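Local coordinates for gamma-glutamyltransferase 1 Threonine peptidase. MEROPS family T03 (Pseudomonas nitroreducens, PDB 7D9X), which catalyses transfer of the gamma-glutamyl group from glutathione and related peptides to amino acids or to water, releasing the rest of the donor, at residues B[164-169]-B[180-185]. The protein carries 1 engineered substitution. Residues are numbered along the deposited sequence; the frame is centred on the assembly and turned at random.
Sequences MGDIQA and ASDPRG. With GBL (gamma-butyrolactone), chain H.
Ala169 and Ala180 form an antiparallel hydrogen-bonded pair, N to O in both directions, and one more backbone bond, from Asp182 N to Ile167 O (2.9 Å), carries the pairing one step past the ends of the strands. Beyond it the carboxylate of Asp182, not its backbone, takes up the next bond. Its CG lies anti to the backbone N (chi1 -152°), which swings the carboxylate over to 164-169, and OD2 takes Ile167 N on its anti lone pair at 2.9 Å. The other oxygen, OD1, serves its own segment: Arg184 N closes an Asx turn within the type I turn 182-185, and Arg184 NH1 forms a salt bridge to OD1 (2.8 Å) on the syn lone pair, with OD1 in the guanidinium plane. Arg123 makes a further salt bridge to OD2. An alanine in place of Asp182 would probably leave Ile167 N without its acceptor, and Arg184 and Arg123 without the carboxylate that both pair with.

These residues form the open end of the beta hairpin 168-173/176-181, which pairs through 168-173 with strand 84-90 in the antiparallel sheet of this Ntn-hydrolase fold. On the face shared by Gln168 and Ser181, the glutamine chain bends at chi2 (-65°), bringing OE1 over the serine; Ser181 OG donates to it at 2.8 Å, in the carbonyl plane. The amide's NE2 bonds only weakly to Asp166 OD1, but a water accepts from NE2 and donates to Asp166 OD1 and Asp182 O, knitting both segments together. Asp166 OD1 also rests 3.3 Å from Asp182 CB, the two carboxylate planes 69° apart. Farther along, Arg184 CD packs 3.5 Å from Gly165 O, a buried carbonyl with no hydrogen-bond partner. Gly165, whose backbone angles call for glycine, lines the gamma-butyrolactone pocket with Pro92, Gly93, Asp162 and Asn163, its N in close van der Waals contact with the ligand's CB (3.2 Å).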
loop_
_atom_site.group_PDB
_atom_site.type_symbol
_atom_site.label_atom_id
_atom_site.label_comp_id
_atom_site.label_asym_id
_atom_site.label_seq_id
_atom_site.Cartn_x
_atom_site.Cartn_y
_atom_site.Cartn_z
ATOM N N MET B 164 8.271 -7.268 -7.557
ATOM C CA MET B 164 7.511 -7.695 -6.382
ATOM C C MET B 164 7.848 -6.791 -5.192
ATOM O O MET B 164 8.557 -7.161 -4.246
ATOM C CB MET B 164 7.777 -9.156 -6.053
ATOM C CG MET B 164 6.752 -9.696 -5.062
ATOM S SD MET B 164 6.808 -11.418 -4.775
ATOM C CE MET B 164 6.289 -12.055 -6.406
ATOM N N GLY B 165 7.297 -5.580 -5.249
ATOM C CA GLY B 165 7.439 -4.628 -4.163
ATOM C C GLY B 165 8.461 -3.559 -4.461
ATOM O O GLY B 165 9.153 -3.559 -5.481
ATOM N N ASP B 166 8.542 -2.623 -3.514
ATOM C CA ASP B 166 9.479 -1.501 -3.528
ATOM C C ASP B 166 9.628 -1.104 -2.066
ATOM O O ASP B 166 9.070 -0.079 -1.640
ATOM C CB ASP B 166 8.983 -0.365 -4.406
ATOM C CG ASP B 166 10.057 0.688 -4.655
ATOM O OD1 ASP B 166 11.205 0.528 -4.187
ATOM O OD2 ASP B 166 9.767 1.683 -5.360
ATOM N N ILE B 167 10.322 -1.957 -1.289
ATOM C CA ILE B 167 10.455 -1.734 0.143
ATOM C C ILE B 167 11.246 -0.462 0.374
ATOM O O ILE B 167 12.316 -0.255 -0.214
ATOM C CB ILE B 167 11.150 -2.938 0.795
ATOM C CG1 ILE B 167 10.276 -4.213 0.777
ATOM C CG2 ILE B 167 11.507 -2.623 2.242
ATOM C CD1 ILE B 167 9.137 -4.199 1.805
ATOM N N GLN B 168 10.742 0.380 1.265
ATOM C CA GLN B 168 11.460 1.555 1.764
ATOM C C GLN B 168 11.505 1.407 3.278
ATOM O O GLN B 168 10.461 1.413 3.942
ATOM C CB GLN B 168 10.790 2.840 1.339
ATOM C CG GLN B 168 10.656 3.010 -0.169
ATOM C CD GLN B 168 11.995 3.119 -0.871
ATOM O OE1 GLN B 168 12.960 3.674 -0.343
ATOM N NE2 GLN B 168 12.054 2.588 -2.076
ATOM N N ALA B 169 12.706 1.219 3.827
ATOM C CA ALA B 169 12.856 0.833 5.221
ATOM C C ALA B 169 13.893 1.697 5.934
ATOM O O ALA B 169 14.827 2.218 5.322
ATOM C CB ALA B 169 13.267 -0.630 5.354
ATOM N N ALA B 180 17.266 1.686 3.684
ATOM C CA ALA B 180 17.372 0.791 2.543
ATOM C C ALA B 180 16.248 1.117 1.578
ATOM O O ALA B 180 15.091 1.216 1.991
ATOM C CB ALA B 180 17.294 -0.671 2.974
ATOM N N SER B 181 16.599 1.308 0.304
ATOM C CA SER B 181 15.642 1.552 -0.772
ATOM C C SER B 181 15.732 0.378 -1.737
ATOM O O SER B 181 16.817 0.056 -2.222
ATOM C CB SER B 181 15.928 2.866 -1.492
ATOM O OG SER B 181 15.759 3.988 -0.613
ATOM N N ASP B 182 14.599 -0.252 -2.008
ATOM C CA ASP B 182 14.581 -1.466 -2.801
ATOM C C ASP B 182 15.322 -1.259 -4.123
ATOM O O ASP B 182 15.032 -0.295 -4.853
ATOM C CB ASP B 182 13.127 -1.863 -3.078
ATOM C CG ASP B 182 12.950 -3.347 -3.266
ATOM O OD1 ASP B 182 13.707 -3.945 -4.069
ATOM O OD2 ASP B 182 12.030 -3.909 -2.627
ATOM N N PRO B 183 16.262 -2.139 -4.474
ATOM C CA PRO B 183 16.892 -2.034 -5.804
ATOM C C PRO B 183 15.896 -2.203 -6.941
ATOM O O PRO B 183 16.196 -1.832 -8.090
ATOM C CB PRO B 183 17.928 -3.175 -5.809
ATOM C CG PRO B 183 18.023 -3.656 -4.378
ATOM C CD PRO B 183 16.686 -3.353 -3.749
ATOM N N ARG B 184 14.719 -2.773 -6.662
ATOM C CA ARG B 184 13.697 -2.929 -7.691
ATOM C C ARG B 184 13.166 -1.599 -8.191
ATOM O O ARG B 184 12.640 -1.548 -9.310
ATOM C CB ARG B 184 12.534 -3.756 -7.159
ATOM C CG ARG B 184 12.872 -5.213 -6.885
ATOM C CD ARG B 184 11.793 -5.838 -6.026
ATOM N NE ARG B 184 12.062 -7.220 -5.651
ATOM C CZ ARG B 184 12.846 -7.595 -4.650
ATOM N NH1 ARG B 184 13.474 -6.683 -3.906
ATOM N NH2 ARG B 184 13.001 -8.885 -4.393
ATOM N N GLY B 185 13.270 -0.531 -7.386
ATOM C CA GLY B 185 12.752 0.758 -7.790
ATOM C C GLY B 185 13.808 1.839 -7.840
ATOM O O GLY B 185 15.003 1.541 -7.857
HETATM C CA GBL H . 4.334 -2.963 -6.975
HETATM C C GBL H . 4.313 -1.841 -7.895
HETATM O O GBL H . 3.433 -1.066 -8.099
HETATM C CB GBL H . 5.782 -3.234 -6.730
HETATM C CG GBL H . 6.570 -2.030 -7.527
HETATM O OD GBL H . 5.616 -1.802 -8.545
HETATM O O HOH W 1 13.393 1.930 -4.501
#